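Local atomic coordinates of kojibiose phosphorylase (PDB entry 6W0P), a protein that is a carbohydrate-active enzyme of glycoside hydrolase family 65, with a helical catalytic domain joined to beta-rich N-terminal and C-terminal domains. Residues A[425-428]-A[429-433]; A[497-500]-A[501-504]; A[568-571]-A[572-576]; A[576-579]-A[580-583]. All blocks are in the same frame, centred on the assembly; numbering follows the deposited sequence.

Contact 1. Residues A[425-428]-A[429-433]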
loop_
_atom_site.group_PDB
_atom_site.type_symbol
_atom_site.label_atom_id
_atom_site.label_comp_id
_atom_site.label_asym_id
_atom_site.label_seq_id
_atom_site.Cartn_x
_atom_site.Cartn_y
_atom_site.Cartn_z
ATOM N N TYR A 425 -3.893 -28.209 9.142
ATOM C CA TYR A 425 -3.821 -28.550 10.585
ATOM C C TYR A 425 -5.209 -28.883 11.155
ATOM O O TYR A 425 -5.270 -29.768 11.991
ATOM C CB TYR A 425 -3.176 -27.428 11.395
ATOM C CG TYR A 425 -2.900 -27.821 12.815
ATOM C CD1 TYR A 425 -1.756 -28.509 13.152
ATOM C CD2 TYR A 425 -3.797 -27.513 13.831
ATOM C CE1 TYR A 425 -1.495 -28.873 14.460
ATOM C CE2 TYR A 425 -3.557 -27.882 15.140
ATOM C CZ TYR A 425 -2.400 -28.564 15.460
ATOM O OH TYR A 425 -2.134 -28.913 16.756
ATOM N N ALA A 426 -6.261 -28.146 10.793
ATOM C CA ALA A 426 -7.646 -28.450 11.212
ATOM C C ALA A 426 -8.022 -29.867 10.760
ATOM O O ALA A 426 -8.534 -30.619 11.600
ATOM C CB ALA A 426 -8.621 -27.420 10.679
ATOM N N ILE A 427 -7.757 -30.235 9.496
ATOM C CA ILE A 427 -8.081 -31.596 8.981
ATOM C C ILE A 427 -7.372 -32.619 9.870
ATOM O O ILE A 427 -8.065 -33.532 10.392
ATOM C CB ILE A 427 -7.712 -31.738 7.498
ATOM C CG1 ILE A 427 -8.657 -30.941 6.599
ATOM C CG2 ILE A 427 -7.652 -33.199 7.082
ATOM C CD1 ILE A 427 -8.073 -30.644 5.228
ATOM N N TYR A 428 -6.060 -32.449 10.054
ATOM C CA TYR A 428 -5.179 -33.278 10.913
ATOM C C TYR A 428 -5.701 -33.337 12.358
ATOM O O TYR A 428 -5.815 -34.432 12.929
ATOM C CB TYR A 428 -3.760 -32.723 10.858
ATOM C CG TYR A 428 -2.829 -33.239 11.921
ATOM C CD1 TYR A 428 -2.248 -34.495 11.834
ATOM C CD2 TYR A 428 -2.502 -32.450 13.014
ATOM C CE1 TYR A 428 -1.389 -34.965 12.818
ATOM C CE2 TYR A 428 -1.633 -32.899 13.996
ATOM C CZ TYR A 428 -1.079 -34.160 13.901
ATOM O OH TYR A 428 -0.219 -34.557 14.891
ATOM N N HIS A 429 -6.022 -32.194 12.959
ATOM C CA HIS A 429 -6.506 -32.115 14.360
ATOM C C HIS A 429 -7.843 -32.859 14.469
ATOM O O HIS A 429 -8.034 -33.640 15.418
ATOM C CB HIS A 429 -6.560 -30.648 14.818
ATOM C CG HIS A 429 -6.477 -30.470 16.295
ATOM N ND1 HIS A 429 -6.554 -29.224 16.887
ATOM C CD2 HIS A 429 -6.397 -31.369 17.292
ATOM C CE1 HIS A 429 -6.481 -29.374 18.200
ATOM N NE2 HIS A 429 -6.393 -30.683 18.479
ATOM N N TYR A 430 -8.713 -32.666 13.485
ATOM C CA TYR A 430 -10.052 -33.286 13.419
ATOM C C TYR A 430 -9.919 -34.818 13.384
ATOM O O TYR A 430 -10.636 -35.534 14.131
ATOM C CB TYR A 430 -10.793 -32.798 12.176
ATOM C CG TYR A 430 -12.137 -33.448 12.023
ATOM C CD1 TYR A 430 -13.128 -33.191 12.950
ATOM C CD2 TYR A 430 -12.412 -34.341 10.996
ATOM C CE1 TYR A 430 -14.374 -33.787 12.859
ATOM C CE2 TYR A 430 -13.657 -34.938 10.885
ATOM C CZ TYR A 430 -14.635 -34.670 11.832
ATOM O OH TYR A 430 -15.869 -35.236 11.783
ATOM N N MET A 431 -9.043 -35.308 12.501
ATOM C CA MET A 431 -8.803 -36.758 12.318
ATOM C C MET A 431 -8.154 -37.292 13.601
ATOM O O MET A 431 -8.460 -38.431 13.984
ATOM C CB MET A 431 -7.916 -37.027 11.095
ATOM C CG MET A 431 -8.598 -36.648 9.786
ATOM S SD MET A 431 -10.099 -37.641 9.444
ATOM C CE MET A 431 -9.341 -39.257 9.263
ATOM N N LYS A 432 -7.339 -36.480 14.272
ATOM C CA LYS A 432 -6.639 -36.920 15.496
ATOM C C LYS A 432 -7.657 -37.114 16.633
ATOM O O LYS A 432 -7.444 -38.003 17.443
ATOM C CB LYS A 432 -5.541 -35.925 15.864
ATOM C CG LYS A 432 -4.752 -36.306 17.106
ATOM C CD LYS A 432 -4.080 -35.134 17.761
ATOM C CE LYS A 432 -2.602 -35.008 17.452
ATOM N NZ LYS A 432 -2.010 -33.890 18.236
ATOM N N ILE A 433 -8.740 -36.340 16.676
ATOM C CA ILE A 433 -9.775 -36.478 17.740
ATOM C C ILE A 433 -10.815 -37.534 17.333
ATOM O O ILE A 433 -11.264 -38.259 18.226
ATOM C CB ILE A 433 -10.415 -35.111 18.058
ATOM C CG1 ILE A 433 -9.375 -34.056 18.447
ATOM C CG2 ILE A 433 -11.484 -35.264 19.123
ATOM C CD1 ILE A 433 -8.467 -34.460 19.597
HETATM O O HOH W 1 -0.083 -32.323 16.922
#
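Tyr-425 to Lys-432 form two successive turns of helix 418-434, and each backbone carbonyl of 425-428 accepts from the amide four residues on. The bond from His-429 N to Tyr-425 O is 2.7 Å. The last of the four, Lys-432 N to Tyr-428 O, is 2.9 Å and more bent, with an angle of 140° at the hydrogen. Side chains four apart pair along the same helix. Tyr-428 and Lys-432 meet near their ends, with Tyr-428 OH 3.5 Å from Lys-432 CE. The lysine chain is bent at chi3 (-101°), and its ammonium group shares a water with the phenol. Water 1 accepts from Tyr-428 OH at 3.0 Å and from Lys-432 NZ at 2.8 Å, and it lies in the plane of the Tyr-428 ring. Lys-432 also has a long, weak ion pair with Glu-599. Tyr-425 pairs with His-429 in the same i to i+4 way, its CE2 lying 3.7 Å from His-429 ND1. The two rings are inclined at 59°, and Tyr-425 OH sits over one face of the imidazole. That hydroxyl is hydrogen-bonded to Leu-596 O, which fixes the far end of the ring. Ile-427 and Met-431 form a looser apolar pair, Ile-427 CG2 to Met-431 CG being 4.5 Å. Ile-427 also packs on helix 437-458, while Ala-426 touches helices 351-361 and 365-376. This is the i to i+4 pairing of a largely buried part of a helix within the catalytic domain, whose clan is built on the (alpha/alpha)6 barrel.

Contact 2. Residues A[497-500]-A[501-504]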
loop_
_atom_site.group_PDB
_atom_site.type_symbol
_atom_site.label_atom_id
_atom_site.label_comp_id
_atom_site.label_asym_id
_atom_site.label_seq_id
_atom_site.Cartn_x
_atom_site.Cartn_y
_atom_site.Cartn_z
ATOM N N PHE A 497 2.913 -31.784 3.790
ATOM C CA PHE A 497 3.441 -32.733 2.778
ATOM C C PHE A 497 3.476 -34.138 3.377
ATOM O O PHE A 497 3.035 -35.073 2.704
ATOM C CB PHE A 497 4.830 -32.314 2.290
ATOM C CG PHE A 497 4.860 -31.020 1.519
ATOM C CD1 PHE A 497 3.745 -30.572 0.842
ATOM C CD2 PHE A 497 6.018 -30.262 1.473
ATOM C CE1 PHE A 497 3.771 -29.377 0.151
ATOM C CE2 PHE A 497 6.048 -29.067 0.777
ATOM C CZ PHE A 497 4.926 -28.635 0.098
ATOM N N GLN A 498 3.971 -34.265 4.609
ATOM C CA GLN A 498 4.154 -35.581 5.271
ATOM C C GLN A 498 2.785 -36.175 5.617
ATOM O O GLN A 498 2.618 -37.387 5.436
ATOM C CB GLN A 498 5.063 -35.443 6.480
ATOM C CG GLN A 498 6.489 -35.075 6.104
ATOM C CD GLN A 498 7.311 -34.806 7.340
ATOM O OE1 GLN A 498 6.792 -34.341 8.353
ATOM N NE2 GLN A 498 8.602 -35.099 7.259
ATOM N N TYR A 499 1.797 -35.369 6.007
ATOM C CA TYR A 499 0.440 -35.904 6.289
ATOM C C TYR A 499 -0.185 -36.453 4.997
ATOM O O TYR A 499 -0.777 -37.550 5.030
ATOM C CB TYR A 499 -0.469 -34.865 6.945
ATOM C CG TYR A 499 -1.754 -35.426 7.502
ATOM C CD1 TYR A 499 -1.753 -36.509 8.375
ATOM C CD2 TYR A 499 -2.976 -34.875 7.161
ATOM C CE1 TYR A 499 -2.930 -37.026 8.896
ATOM C CE2 TYR A 499 -4.161 -35.373 7.676
ATOM C CZ TYR A 499 -4.141 -36.453 8.541
ATOM O OH TYR A 499 -5.320 -36.943 9.036
ATOM N N LEU A 500 -0.101 -35.712 3.897
ATOM C CA LEU A 500 -0.733 -36.142 2.631
ATOM C C LEU A 500 -0.078 -37.453 2.193
ATOM O O LEU A 500 -0.807 -38.399 1.888
ATOM C CB LEU A 500 -0.565 -35.075 1.548
ATOM C CG LEU A 500 -1.106 -35.473 0.179
ATOM C CD1 LEU A 500 -2.553 -35.925 0.272
ATOM C CD2 LEU A 500 -0.981 -34.329 -0.813
ATOM N N ASP A 501 1.254 -37.468 2.175
ATOM C CA ASP A 501 2.085 -38.659 1.887
ATOM C C ASP A 501 1.562 -39.884 2.651
ATOM O O ASP A 501 1.306 -40.906 1.988
ATOM C CB ASP A 501 3.558 -38.396 2.192
ATOM C CG ASP A 501 4.397 -39.616 1.854
ATOM O OD1 ASP A 501 4.315 -40.585 2.642
ATOM O OD2 ASP A 501 5.060 -39.623 0.773
ATOM N N LYS A 502 1.412 -39.785 3.981
ATOM C CA LYS A 502 0.895 -40.868 4.863
ATOM C C LYS A 502 -0.557 -41.227 4.501
ATOM O O LYS A 502 -0.862 -42.429 4.470
ATOM C CB LYS A 502 1.007 -40.470 6.333
ATOM C CG LYS A 502 0.342 -41.426 7.311
ATOM C CD LYS A 502 0.936 -41.355 8.703
ATOM C CE LYS A 502 -0.028 -41.775 9.788
ATOM N NZ LYS A 502 -1.067 -40.733 9.988
ATOM N N ILE A 503 -1.431 -40.260 4.202
ATOM C CA ILE A 503 -2.821 -40.591 3.772
ATOM C C ILE A 503 -2.799 -41.312 2.406
ATOM O O ILE A 503 -3.579 -42.262 2.228
ATOM C CB ILE A 503 -3.737 -39.356 3.775
ATOM C CG1 ILE A 503 -3.914 -38.779 5.183
ATOM C CG2 ILE A 503 -5.082 -39.698 3.158
ATOM C CD1 ILE A 503 -4.758 -39.641 6.110
ATOM N N LEU A 504 -1.934 -40.920 1.475
ATOM C CA LEU A 504 -1.891 -41.540 0.127
ATOM C C LEU A 504 -1.373 -42.984 0.226
ATOM O O LEU A 504 -1.800 -43.797 -0.594
ATOM C CB LEU A 504 -1.036 -40.680 -0.806
ATOM C CG LEU A 504 -1.636 -39.316 -1.151
ATOM C CD1 LEU A 504 -0.731 -38.532 -2.095
ATOM C CD2 LEU A 504 -3.025 -39.459 -1.752
#
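Tyr-499 and Ile-503 lie one turn apart on helix 487-504, in the helical catalytic domain, and 497-504 is the last part of that helix. The backbone bonds are those of a regular alpha-helix. Asp-501, Lys-502, Ile-503 and Leu-504 give their amides to Phe-497, Gln-498, Tyr-499 and Leu-500 in turn. The first, Asp-501 N to Phe-497 O, is 3.0 Å, and the last, Leu-504 N to Leu-500 O, is 2.8 Å. The aromatic contact is a CH-pi one. Ile-503 CG1 sits over the centre of the Tyr-499 ring, 4.1 Å from its centroid and 11° off the normal. Ile-503 CD1 continues toward the phenol end, 4.0 Å from Tyr-499 OH. With Tyr-499 CG anti to its amide nitrogen (chi1 -168°), the ring reaches toward the next turn, where Ile-503 lies against its face. Lys-502 NZ approaches the same ring at its edge, close to the plane, 4.3 Å from Tyr-499 CE1. Charge contacts lead outward: Asp-501 OD2 forms a salt bridge with Lys-529 on helix 522-534. The same helix is met by apolar groups, with Leu-500 on Met-528 and Leu-504 on Leu-525. Phe-497 and Leu-500 lie between helices 437-458 and 522-534 and touch both. The apolar pair Leu-500 and Leu-504 is the second side-chain link along the helix. Here the CD1 branch of Leu-500 crosses the Leu-504 side chain at a slant, 3.8 Å from Leu-504 CG, and Leu-504 CD1 lies 3.8 Å from Leu-500 CG.

Contact 3. Residues A[568-571]-A[572-576]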
loop_
_atom_site.group_PDB
_atom_site.type_symbol
_atom_site.label_atom_id
_atom_site.label_comp_id
_atom_site.label_asym_id
_atom_site.label_seq_id
_atom_site.Cartn_x
_atom_site.Cartn_y
_atom_site.Cartn_z
ATOM N N MET A 568 2.479 3.632 22.707
ATOM C CA MET A 568 1.557 2.497 22.456
ATOM C C MET A 568 0.189 3.043 22.048
ATOM O O MET A 568 -0.254 4.069 22.561
ATOM C CB MET A 568 1.442 1.597 23.689
ATOM C CG MET A 568 1.574 0.108 23.368
ATOM S SD MET A 568 3.251 -0.403 22.876
ATOM C CE MET A 568 4.132 -0.215 24.429
ATOM N N PRO A 569 -0.492 2.416 21.062
ATOM C CA PRO A 569 0.071 1.284 20.318
ATOM C C PRO A 569 1.143 1.772 19.319
ATOM O O PRO A 569 1.205 2.975 19.049
ATOM C CB PRO A 569 -1.159 0.655 19.642
ATOM C CG PRO A 569 -2.129 1.818 19.459
ATOM C CD PRO A 569 -1.829 2.805 20.574
ATOM N N ILE A 570 1.991 0.851 18.844
ATOM C CA ILE A 570 3.200 1.133 18.007
ATOM C C ILE A 570 2.782 1.842 16.710
ATOM O O ILE A 570 3.429 2.848 16.355
ATOM C CB ILE A 570 3.975 -0.170 17.714
ATOM C CG1 ILE A 570 4.709 -0.694 18.954
ATOM C CG2 ILE A 570 4.927 0.013 16.543
ATOM C CD1 ILE A 570 5.989 0.044 19.289
ATOM N N TYR A 571 1.749 1.330 16.029
ATOM C CA TYR A 571 1.354 1.746 14.657
ATOM C C TYR A 571 0.949 3.230 14.667
ATOM O O TYR A 571 1.073 3.890 13.601
ATOM C CB TYR A 571 0.292 0.798 14.076
ATOM C CG TYR A 571 -1.076 0.797 14.724
ATOM C CD1 TYR A 571 -1.975 1.840 14.515
ATOM C CD2 TYR A 571 -1.500 -0.271 15.507
ATOM C CE1 TYR A 571 -3.236 1.842 15.093
ATOM C CE2 TYR A 571 -2.762 -0.287 16.088
ATOM C CZ TYR A 571 -3.631 0.774 15.882
ATOM O OH TYR A 571 -4.876 0.777 16.441
ATOM N N SER A 572 0.523 3.744 15.828
ATOM C CA SER A 572 0.040 5.134 16.026
ATOM C C SER A 572 1.186 6.075 16.397
ATOM O O SER A 572 0.961 7.303 16.318
ATOM C CB SER A 572 -1.041 5.194 17.078
ATOM O OG SER A 572 -2.143 4.382 16.705
ATOM N N HIS A 573 2.340 5.554 16.823
ATOM C CA HIS A 573 3.449 6.403 17.339
ATOM C C HIS A 573 4.741 6.231 16.520
ATOM O O HIS A 573 5.466 7.218 16.422
ATOM C CB HIS A 573 3.595 6.239 18.869
ATOM C CG HIS A 573 2.457 6.864 19.626
ATOM N ND1 HIS A 573 1.232 6.221 19.795
ATOM C CD2 HIS A 573 2.325 8.081 20.206
ATOM C CE1 HIS A 573 0.412 7.006 20.466
ATOM N NE2 HIS A 573 1.062 8.147 20.736
ATOM N N TRP A 574 4.996 5.070 15.917
ATOM C CA TRP A 574 6.231 4.774 15.133
ATOM C C TRP A 574 5.966 4.942 13.634
ATOM O O TRP A 574 4.873 4.617 13.198
ATOM C CB TRP A 574 6.746 3.357 15.448
ATOM C CG TRP A 574 7.404 3.242 16.785
ATOM C CD1 TRP A 574 7.267 4.114 17.820
ATOM C CD2 TRP A 574 8.282 2.199 17.258
ATOM N NE1 TRP A 574 8.010 3.708 18.888
ATOM C CE2 TRP A 574 8.633 2.533 18.585
ATOM C CE3 TRP A 574 8.833 1.037 16.692
ATOM C CZ2 TRP A 574 9.503 1.761 19.347
ATOM C CZ3 TRP A 574 9.692 0.276 17.450
ATOM C CH2 TRP A 574 10.008 0.627 18.761
ATOM N N SER A 575 6.941 5.454 12.885
ATOM C CA SER A 575 6.944 5.447 11.404
ATOM C C SER A 575 6.640 4.022 10.931
ATOM O O SER A 575 7.182 3.077 11.475
ATOM C CB SER A 575 8.245 5.943 10.847
ATOM O OG SER A 575 8.116 6.284 9.480
ATOM N N TYR A 576 5.820 3.888 9.915
ATOM C CA TYR A 576 5.345 2.593 9.385
ATOM C C TYR A 576 6.466 1.540 9.324
ATOM O O TYR A 576 6.251 0.436 9.837
ATOM C CB TYR A 576 4.743 2.753 7.992
ATOM C CG TYR A 576 4.245 1.426 7.481
ATOM C CD1 TYR A 576 3.302 0.723 8.213
ATOM C CD2 TYR A 576 4.787 0.816 6.366
ATOM C CE1 TYR A 576 2.850 -0.514 7.803
ATOM C CE2 TYR A 576 4.347 -0.433 5.945
ATOM C CZ TYR A 576 3.355 -1.083 6.652
ATOM O OH TYR A 576 2.871 -2.302 6.287
#
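Ile-570 lies against one face of the indole of Trp-574 in a loop between helices 522-534 and 590-596. Its CB starts out pointing away from 572-576, but both branches come back. From CB, one branch is the CG2 methyl, and Ile-570 CG2 lies 4.0 Å from Trp-574 CB. The other branch leaves through CG1, which is anti to the carbonyl carbon (chi1 -72°), and a further bend at chi2 carries CD1 onto the indole face. There Ile-570 CD1 meets the six-membered ring of Trp-574 over its centre, 3.7 Å from the centroid and 11° off the normal. Arg-578 approaches the opposite face of the indole in a cation-pi contact, and Trp-574 NE1 is hydrogen-bonded to Glu-567. The backbone turns tightly beside this pair. Ile-570 O accepts twice, from Trp-574 N at 2.8 Å, nearly in line with the carbonyl, and from His-573 N at 3.0 Å, above the carbonyl plane. Pro-569, which follows a cis peptide bond, offers its O to two weak bonds. One comes from Ser-572 N at 3.4 Å. The other comes from His-573 ND1 at 3.3 Å, with the oxygen in the imidazole plane. Ser-572 OG comes 3.2 Å from Tyr-571 CE1. Beyond the turn, Ser-575 is hydrogen-bonded to Glu-388 and Asp-390 of the second subunit. The chemistry implies a turn held mainly by the doubly used carbonyl of Ile-570 and by a methyl on an indole face, with the proline carbonyl adding weaker ties consistent with a proton on His-573 ND1.

Contact 4. Residues A[576-579]-A[580-583]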
loop_
_atom_site.group_PDB
_atom_site.type_symbol
_atom_site.label_atom_id
_atom_site.label_comp_id
_atom_site.label_asym_id
_atom_site.label_seq_id
_atom_site.Cartn_x
_atom_site.Cartn_y
_atom_site.Cartn_z
ATOM N N TYR A 576 5.820 3.888 9.915
ATOM C CA TYR A 576 5.345 2.593 9.385
ATOM C C TYR A 576 6.466 1.540 9.324
ATOM O O TYR A 576 6.251 0.436 9.837
ATOM C CB TYR A 576 4.743 2.753 7.992
ATOM C CG TYR A 576 4.245 1.426 7.481
ATOM C CD1 TYR A 576 3.302 0.723 8.213
ATOM C CD2 TYR A 576 4.787 0.816 6.366
ATOM C CE1 TYR A 576 2.850 -0.514 7.803
ATOM C CE2 TYR A 576 4.347 -0.433 5.945
ATOM C CZ TYR A 576 3.355 -1.083 6.652
ATOM O OH TYR A 576 2.871 -2.302 6.287
ATOM N N ASP A 577 7.602 1.834 8.688
ATOM C CA ASP A 577 8.634 0.784 8.427
ATOM C C ASP A 577 9.349 0.357 9.721
ATOM O O ASP A 577 9.918 -0.755 9.744
ATOM C CB ASP A 577 9.648 1.228 7.380
ATOM C CG ASP A 577 10.680 2.190 7.924
ATOM O OD1 ASP A 577 10.386 3.398 7.991
ATOM O OD2 ASP A 577 11.779 1.714 8.269
ATOM N N ARG A 578 9.359 1.191 10.758
ATOM C CA ARG A 578 10.346 1.000 11.854
ATOM C C ARG A 578 10.148 -0.336 12.584
ATOM O O ARG A 578 11.161 -0.985 12.911
ATOM C CB ARG A 578 10.301 2.171 12.821
ATOM C CG ARG A 578 11.217 2.004 14.018
ATOM C CD ARG A 578 10.906 3.174 14.912
ATOM N NE ARG A 578 11.562 3.099 16.197
ATOM C CZ ARG A 578 11.378 3.984 17.150
ATOM N NH1 ARG A 578 10.552 4.999 16.949
ATOM N NH2 ARG A 578 12.068 3.874 18.271
ATOM N N ILE A 579 8.920 -0.758 12.850
ATOM C CA ILE A 579 8.680 -2.025 13.600
ATOM C C ILE A 579 9.299 -3.235 12.867
ATOM O O ILE A 579 9.637 -4.208 13.539
ATOM C CB ILE A 579 7.185 -2.252 13.893
ATOM C CG1 ILE A 579 6.988 -3.381 14.920
ATOM C CG2 ILE A 579 6.403 -2.520 12.604
ATOM C CD1 ILE A 579 7.721 -3.187 16.243
ATOM N N TYR A 580 9.456 -3.209 11.548
ATOM C CA TYR A 580 9.910 -4.389 10.766
ATOM C C TYR A 580 11.404 -4.655 10.960
ATOM O O TYR A 580 11.829 -5.825 10.795
ATOM C CB TYR A 580 9.606 -4.223 9.280
ATOM C CG TYR A 580 8.138 -4.253 8.955
ATOM C CD1 TYR A 580 7.406 -5.412 9.101
ATOM C CD2 TYR A 580 7.498 -3.145 8.445
ATOM C CE1 TYR A 580 6.066 -5.466 8.775
ATOM C CE2 TYR A 580 6.157 -3.178 8.102
ATOM C CZ TYR A 580 5.436 -4.342 8.275
ATOM O OH TYR A 580 4.105 -4.371 7.988
ATOM N N ARG A 581 12.184 -3.625 11.308
ATOM C CA ARG A 581 13.669 -3.724 11.237
ATOM C C ARG A 581 14.251 -3.822 12.649
ATOM O O ARG A 581 15.369 -3.305 12.858
ATOM C CB ARG A 581 14.246 -2.586 10.388
ATOM C CG ARG A 581 13.837 -1.191 10.800
ATOM C CD ARG A 581 14.340 -0.164 9.801
ATOM N NE ARG A 581 13.861 1.172 10.129
ATOM C CZ ARG A 581 14.417 2.019 11.008
ATOM N NH1 ARG A 581 15.512 1.684 11.682
ATOM N NH2 ARG A 581 13.854 3.210 11.218
ATOM N N THR A 582 13.535 -4.492 13.560
ATOM C CA THR A 582 13.970 -4.799 14.949
ATOM C C THR A 582 13.782 -6.301 15.193
ATOM O O THR A 582 13.430 -7.019 14.240
ATOM C CB THR A 582 13.186 -4.010 16.012
ATOM O OG1 THR A 582 11.865 -4.547 16.127
ATOM C CG2 THR A 582 13.095 -2.528 15.720
ATOM N N ASP A 583 13.982 -6.740 16.436
ATOM C CA ASP A 583 13.758 -8.138 16.875
ATOM C C ASP A 583 12.553 -8.165 17.822
ATOM O O ASP A 583 12.480 -9.053 18.684
ATOM C CB ASP A 583 15.049 -8.696 17.461
ATOM C CG ASP A 583 15.439 -8.110 18.801
ATOM O OD1 ASP A 583 14.870 -7.053 19.182
ATOM O OD2 ASP A 583 16.297 -8.723 19.441
HETATM O O HOH W 2 11.464 4.485 10.355
#
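Asp-577 and Arg-581 form a salt bridge four residues apart. Asp-577 OD2 takes the hydrogen of Arg-581 NE at 2.8 Å, with an angle of 159°, and lies in the guanidinium plane. The other carboxylate oxygen is served by water 2, which donates to Asp-577 OD1 at 2.8 Å and accepts from Arg-581 NH2 at 2.8 Å. Bridge and water thus hold the two flat groups only 22° out of parallel. Both side chains start between their own backbone N and carbonyl carbon, at chi1 77° for the aspartate, and this brings them together. Arg-578 CG packs over one face of the Arg-581 guanidinium. Both arginines also reach the second subunit, Arg-581 NH1 in a hydrogen bond to its Gln-460 and Arg-578 NH1 in a salt bridge to its Asp-390. The backbone makes a short 3-10 turn in the loop between helices 522-534 and 590-596, at the dimer interface. Its i to i+3 bonds run from Tyr-580 N to Asp-577 O at 3.1 Å and from Arg-581 N to Arg-578 O at 3.3 Å. Thr-582 OG1 gives a weak bond to Ile-579 O and also accepts from Ile-584 N. The two tyrosines meet edge to face, the edge of Tyr-580 turned to the face of Tyr-576. Their hydroxyls lie close, Tyr-580 OH to Tyr-576 OH being 2.9 Å, and Tyr-576 OH also has a weak bond from Gln-411 NE2.

How the contacts relate
All four contacts fall in the central catalytic domain and follow one another along the chain. They form two groups. Contacts 1 and 2 lie on helices 418-434 and 487-504, with centres about 13 Å apart. These helices touch through Tyr-499, which packs against Ile-427, Tyr-428 and Met-431. Contacts 3 and 4 share Tyr-576 and lie in one loop, with centres about 10 Å apart; Ile-579 touches both Ile-570 and Trp-574. Between the groups, the nearest atoms of any two contacts are about 24 to 27 Å apart. The first group joins helices within one subunit. The second presents a loop to the other subunit, at the dimer interface.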